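Local atomic coordinates of putative isochorismatase (Streptomyces avermitilis, PDB entry 3KL2), a protein that belongs to the isochorismatase family of cysteine hydrolases and is probably a hydrolase, although its substrate has not been established. Residues A[28-33]-A[117-122]; A[181-186]-A[196-201]. All coordinates share one frame; numbering follows the deposited sequence.

Contact 1: A[28-33]-A[117-122]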
loop_
_atom_site.group_PDB
_atom_site.type_symbol
_atom_site.label_atom_id
_atom_site.label_comp_id
_atom_site.label_asym_id
_atom_site.label_seq_id
_atom_site.Cartn_x
_atom_site.Cartn_y
_atom_site.Cartn_z
ATOM N N ILE A 28 14.238 -12.190 -10.619
ATOM C CA ILE A 28 13.755 -13.500 -10.233
ATOM C C ILE A 28 13.439 -13.289 -8.763
ATOM O O ILE A 28 14.226 -12.690 -8.066
ATOM C CB ILE A 28 14.827 -14.610 -10.465
ATOM C CG1 ILE A 28 15.347 -14.594 -11.922
ATOM C CG2 ILE A 28 14.268 -15.993 -10.131
ATOM C CD1 ILE A 28 14.297 -15.021 -12.994
ATOM N N VAL A 29 12.264 -13.690 -8.308
ATOM C CA VAL A 29 11.868 -13.520 -6.919
ATOM C C VAL A 29 11.527 -14.905 -6.365
ATOM O O VAL A 29 10.604 -15.556 -6.859
ATOM C CB VAL A 29 10.667 -12.575 -6.805
ATOM C CG1 VAL A 29 10.331 -12.345 -5.375
ATOM C CG2 VAL A 29 10.958 -11.214 -7.575
ATOM N N LEU A 30 12.303 -15.344 -5.370
ATOM C CA LEU A 30 12.247 -16.694 -4.798
ATOM C C LEU A 30 11.613 -16.697 -3.409
ATOM O O LEU A 30 12.197 -16.190 -2.452
ATOM C CB LEU A 30 13.662 -17.249 -4.670
ATOM C CG LEU A 30 14.412 -17.334 -6.004
ATOM C CD1 LEU A 30 15.847 -17.903 -5.772
ATOM C CD2 LEU A 30 13.592 -18.172 -7.058
ATOM N N ILE A 31 10.424 -17.274 -3.294
ATOM C CA ILE A 31 9.644 -17.105 -2.094
ATOM C C ILE A 31 9.844 -18.316 -1.228
ATOM O O ILE A 31 9.464 -19.426 -1.614
ATOM C CB ILE A 31 8.146 -16.950 -2.371
ATOM C CG1 ILE A 31 7.887 -15.738 -3.264
ATOM C CG2 ILE A 31 7.369 -16.799 -1.041
ATOM C CD1 ILE A 31 6.405 -15.505 -3.619
ATOM N N GLU A 32 10.414 -18.081 -0.051
ATOM C CA GLU A 32 10.505 -19.074 1.003
ATOM C C GLU A 32 11.217 -20.388 0.660
ATOM O O GLU A 32 10.821 -21.469 1.132
ATOM C CB GLU A 32 9.108 -19.335 1.555
ATOM C CG GLU A 32 8.706 -18.207 2.521
ATOM C CD GLU A 32 7.248 -17.896 2.500
ATOM O OE1 GLU A 32 6.943 -16.698 2.674
ATOM O OE2 GLU A 32 6.433 -18.832 2.283
ATOM N N TYR A 33 12.314 -20.306 -0.093
ATOM C CA TYR A 33 13.112 -21.488 -0.259
ATOM C C TYR A 33 13.955 -21.728 0.986
ATOM O O TYR A 33 15.177 -21.684 0.908
ATOM C CB TYR A 33 13.983 -21.371 -1.471
ATOM C CG TYR A 33 13.269 -21.515 -2.793
ATOM C CD1 TYR A 33 13.286 -22.703 -3.501
ATOM C CD2 TYR A 33 12.602 -20.434 -3.348
ATOM C CE1 TYR A 33 12.660 -22.804 -4.763
ATOM C CE2 TYR A 33 11.963 -20.534 -4.567
ATOM C CZ TYR A 33 12.013 -21.711 -5.274
ATOM O OH TYR A 33 11.380 -21.733 -6.484
ATOM N N ASP A 117 20.710 -24.560 1.182
ATOM C CA ASP A 117 22.105 -24.415 0.754
ATOM C C ASP A 117 22.234 -24.320 -0.766
ATOM O O ASP A 117 22.981 -23.502 -1.297
ATOM C CB ASP A 117 22.964 -25.568 1.280
ATOM C CG ASP A 117 23.035 -25.601 2.792
ATOM O OD1 ASP A 117 22.970 -24.514 3.429
ATOM O OD2 ASP A 117 23.140 -26.728 3.347
ATOM N N GLU A 118 21.460 -25.148 -1.448
ATOM C CA GLU A 118 21.438 -25.212 -2.909
ATOM C C GLU A 118 21.138 -23.833 -3.540
ATOM O O GLU A 118 21.479 -23.578 -4.686
ATOM C CB GLU A 118 20.354 -26.220 -3.330
ATOM C CG GLU A 118 20.713 -27.724 -3.146
ATOM C CD GLU A 118 21.129 -28.130 -1.693
ATOM O OE1 GLU A 118 20.588 -27.573 -0.690
ATOM O OE2 GLU A 118 22.012 -29.027 -1.565
ATOM N N LEU A 119 20.466 -22.963 -2.789
ATOM C CA LEU A 119 20.094 -21.645 -3.264
ATOM C C LEU A 119 20.594 -20.567 -2.307
ATOM O O LEU A 119 19.977 -19.534 -2.168
ATOM C CB LEU A 119 18.554 -21.579 -3.419
ATOM C CG LEU A 119 18.067 -22.368 -4.643
ATOM C CD1 LEU A 119 16.588 -22.815 -4.553
ATOM C CD2 LEU A 119 18.317 -21.532 -5.891
ATOM N N ALA A 120 21.711 -20.811 -1.633
ATOM C CA ALA A 120 22.249 -19.817 -0.719
ATOM C C ALA A 120 22.545 -18.534 -1.511
ATOM O O ALA A 120 23.130 -18.596 -2.610
ATOM C CB ALA A 120 23.494 -20.321 -0.017
ATOM N N PRO A 121 22.140 -17.377 -0.963
ATOM C CA PRO A 121 22.425 -16.075 -1.582
ATOM C C PRO A 121 23.923 -15.863 -1.791
ATOM O O PRO A 121 24.698 -16.045 -0.854
ATOM C CB PRO A 121 21.891 -15.066 -0.563
ATOM C CG PRO A 121 20.994 -15.837 0.308
ATOM C CD PRO A 121 21.490 -17.227 0.345
ATOM N N VAL A 122 24.331 -15.542 -3.015
ATOM C CA VAL A 122 25.738 -15.260 -3.274
ATOM C C VAL A 122 25.878 -13.848 -3.761
ATOM O O VAL A 122 24.885 -13.235 -4.181
ATOM C CB VAL A 122 26.371 -16.238 -4.276
ATOM C CG1 VAL A 122 26.263 -17.639 -3.726
ATOM C CG2 VAL A 122 25.729 -16.146 -5.682
#
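Y33, just past the end of strand 26-31, and L119, in the loop that leads toward strand 126-127, have their CA atoms 7.6 Å apart, too far for the backbones to bond, so side chains alone span the gap. L119 does this with both branches of its fork. Methyl CD1 meets Y33 obliquely, 3.5 Å from ring atom CD1 of Y33, and also lies 3.9 Å from Y33 CE1. The other methyl, L119 CD2, turns to L30 and stops 4.4 Å from L30 CD1, a looser apolar touch. A branched leucine suits this place because one residue can serve two neighbours at once. With CG of L119 anti to its carbonyl carbon (chi1 -74°), the two methyls reach Y33 and L30, while the hydrogen bond from A120 N to D117 O, 3.0 Å long, closes the turn that carries them. The tyrosine offers a broad apolar ring, with L30 C at its edge, in the ring plane, and its buried hydroxyl OH is satisfied by T61 of helix 57-71. E32, the residue just before Y33, forms a salt bridge with K131 through OE1, and its side chain touches C164. This cluster at the end of the first strand of a parallel, Rossmann-like sheet is consistent with the acid, lysine and cysteine of the active site in isochorismatase-like cysteine hydrolases, the acid usually being an aspartate.

Contact 2: A[181-186]-A[196-201]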
loop_
_atom_site.group_PDB
_atom_site.type_symbol
_atom_site.label_atom_id
_atom_site.label_comp_id
_atom_site.label_asym_id
_atom_site.label_seq_id
_atom_site.Cartn_x
_atom_site.Cartn_y
_atom_site.Cartn_z
ATOM N N THR A 181 4.910 -16.580 -13.667
ATOM C CA THR A 181 4.963 -17.666 -12.679
ATOM C C THR A 181 5.617 -18.871 -13.306
ATOM O O THR A 181 5.280 -19.239 -14.415
ATOM C CB THR A 181 3.574 -18.079 -12.148
ATOM O OG1 THR A 181 2.683 -18.312 -13.246
ATOM C CG2 THR A 181 3.003 -16.973 -11.242
ATOM N N LEU A 182 6.555 -19.454 -12.573
ATOM C CA LEU A 182 7.289 -20.611 -12.970
ATOM C C LEU A 182 6.494 -21.834 -12.525
ATOM O O LEU A 182 6.577 -22.262 -11.339
ATOM C CB LEU A 182 8.673 -20.621 -12.329
ATOM C CG LEU A 182 9.725 -19.615 -12.846
ATOM C CD1 LEU A 182 10.847 -19.463 -11.859
ATOM C CD2 LEU A 182 10.277 -20.059 -14.190
ATOM N N THR A 183 5.733 -22.389 -13.472
ATOM C CA THR A 183 4.778 -23.473 -13.183
ATOM C C THR A 183 5.447 -24.714 -12.608
ATOM O O THR A 183 4.847 -25.381 -11.776
ATOM C CB THR A 183 3.962 -23.870 -14.440
ATOM O OG1 THR A 183 4.858 -24.282 -15.497
ATOM C CG2 THR A 183 3.102 -22.670 -14.913
ATOM N N ASP A 184 6.686 -25.001 -13.019
ATOM C CA ASP A 184 7.447 -26.127 -12.460
ATOM C C ASP A 184 8.532 -25.710 -11.447
ATOM O O ASP A 184 9.478 -26.469 -11.243
ATOM C CB ASP A 184 8.049 -27.049 -13.565
ATOM C CG ASP A 184 8.994 -26.314 -14.510
ATOM O OD1 ASP A 184 9.126 -25.095 -14.334
ATOM O OD2 ASP A 184 9.588 -26.927 -15.441
ATOM N N CYS A 185 8.408 -24.540 -10.812
ATOM C CA CYS A 185 9.304 -24.147 -9.689
ATOM C C CYS A 185 8.507 -23.700 -8.484
ATOM O O CYS A 185 8.929 -22.850 -7.717
ATOM C CB CYS A 185 10.250 -23.037 -10.097
ATOM S SG CYS A 185 11.359 -23.443 -11.398
ATOM N N VAL A 186 7.330 -24.263 -8.320
ATOM C CA VAL A 186 6.524 -23.965 -7.163
ATOM C C VAL A 186 5.972 -25.259 -6.584
ATOM O O VAL A 186 5.933 -26.263 -7.292
ATOM C CB VAL A 186 5.370 -22.994 -7.505
ATOM C CG1 VAL A 186 5.938 -21.640 -7.982
ATOM C CG2 VAL A 186 4.440 -23.608 -8.494
ATOM N N ASN A 196 -4.784 -26.893 -9.445
ATOM C CA ASN A 196 -5.941 -26.040 -9.608
ATOM C C ASN A 196 -5.474 -24.565 -9.672
ATOM O O ASN A 196 -5.779 -23.837 -10.646
ATOM C CB ASN A 196 -6.986 -26.333 -8.517
ATOM C CG ASN A 196 -7.824 -27.674 -8.803
ATOM O OD1 ASN A 196 -8.032 -28.075 -9.958
ATOM N ND2 ASN A 196 -8.303 -28.321 -7.741
ATOM N N ALA A 197 -4.684 -24.155 -8.684
ATOM C CA ALA A 197 -4.066 -22.843 -8.686
ATOM C C ALA A 197 -3.360 -22.543 -10.022
ATOM O O ALA A 197 -3.590 -21.489 -10.618
ATOM C CB ALA A 197 -3.101 -22.691 -7.509
ATOM N N ILE A 198 -2.544 -23.468 -10.512
ATOM C CA ILE A 198 -1.810 -23.217 -11.752
ATOM C C ILE A 198 -2.740 -23.056 -12.979
ATOM O O ILE A 198 -2.547 -22.110 -13.766
ATOM C CB ILE A 198 -0.755 -24.306 -12.025
ATOM C CG1 ILE A 198 0.429 -24.141 -11.068
ATOM C CG2 ILE A 198 -0.227 -24.235 -13.476
ATOM C CD1 ILE A 198 1.262 -25.425 -10.868
ATOM N N SER A 199 -3.736 -23.945 -13.115
ATOM C CA SER A 199 -4.631 -23.977 -14.299
ATOM C C SER A 199 -5.702 -22.887 -14.308
ATOM O O SER A 199 -6.053 -22.378 -15.367
ATOM C CB SER A 199 -5.375 -25.336 -14.426
ATOM O OG SER A 199 -4.525 -26.443 -14.188
ATOM N N TYR A 200 -6.254 -22.586 -13.139
ATOM C CA TYR A 200 -7.371 -21.671 -13.019
ATOM C C TYR A 200 -6.928 -20.230 -12.662
ATOM O O TYR A 200 -7.284 -19.297 -13.375
ATOM C CB TYR A 200 -8.319 -22.164 -11.925
ATOM C CG TYR A 200 -8.965 -23.545 -12.141
ATOM C CD1 TYR A 200 -8.878 -24.216 -13.375
ATOM C CD2 TYR A 200 -9.713 -24.146 -11.112
ATOM C CE1 TYR A 200 -9.479 -25.441 -13.573
ATOM C CE2 TYR A 200 -10.339 -25.369 -11.308
ATOM C CZ TYR A 200 -10.215 -26.026 -12.546
ATOM O OH TYR A 200 -10.825 -27.262 -12.770
ATOM N N ASP A 201 -6.161 -20.073 -11.575
ATOM C CA ASP A 201 -5.799 -18.766 -11.006
ATOM C C ASP A 201 -4.600 -18.091 -11.712
ATOM O O ASP A 201 -4.661 -16.921 -12.084
ATOM C CB ASP A 201 -5.449 -18.919 -9.517
ATOM C CG ASP A 201 -6.645 -19.326 -8.643
ATOM O OD1 ASP A 201 -7.794 -19.103 -9.036
ATOM O OD2 ASP A 201 -6.419 -19.856 -7.529
#
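I198 reaches from helix 191-205 to T183 and V186, and its side chain alone carries the helix's part of this contact. Starting at CB, which is directed at segment 181-186, the chain divides in two. The short branch is the methyl CG2, and it meets methyl CG2 of T183 at 3.9 Å, an apolar touch between two beta-branched residues whose side chains cross at about a right angle. The longer branch leaves through CG1, set opposite the carbonyl carbon of I198 by a chi1 of -73°, and ends in CD1. That last methyl lies 3.7 Å from the carbonyl oxygen O of T183, a van der Waals approach, and 4.4 Å from CG2 of V186, a wider one. Isoleucine fits here because its unequal branches address different partners: the short one the threonine side chain, the long one the backbone and the valine beyond.

The chain bends in a type I beta turn from L182 to C185, closed by the hydrogen bond from C185 N to L182 O at 3.0 Å. T183 lies in the turn and V186 just beyond it, and both touch the same isoleucine. The hydroxyl OG1 of T183 sits between the backbone N and the carbonyl carbon (chi1 58°) and hydrogen-bonds to the backbone oxygen of M209, while its methyl is left for I198. V186, with no polar side-chain atom to place, suits the inner part of the contact.

On the helix, a wider pi-type turn spans 197-201, where the hydrogen bond from D201 N to A197 O is weak. A197 packs on E166 of helix 164-174, and N196 meets N196 of the second subunit. The contact thus joins the first strand and the helix of the beta-alpha-beta unit made by strand 178-187, helix 191-205 and strand 207-209.

Contact 1 and contact 2 lie on opposite sides of the chain's centre, their own centres about 19 Å apart, yet both build on the same parallel sheet. Contact 1 is wholly buried and ties the strand 26-31 to a distant loop; contact 2 is only partly buried, joins neighbours in sequence and has a second subunit close to its helix. Neither contains a hydrogen bond across its segments. Contact 1 rests on an aromatic ring and leucines, contact 2 on beta-branched side chains and a backbone oxygen. They meet where Y33 OH comes 3.0 Å from C185 O, beside helix 57-71, whose T61 touches both residues.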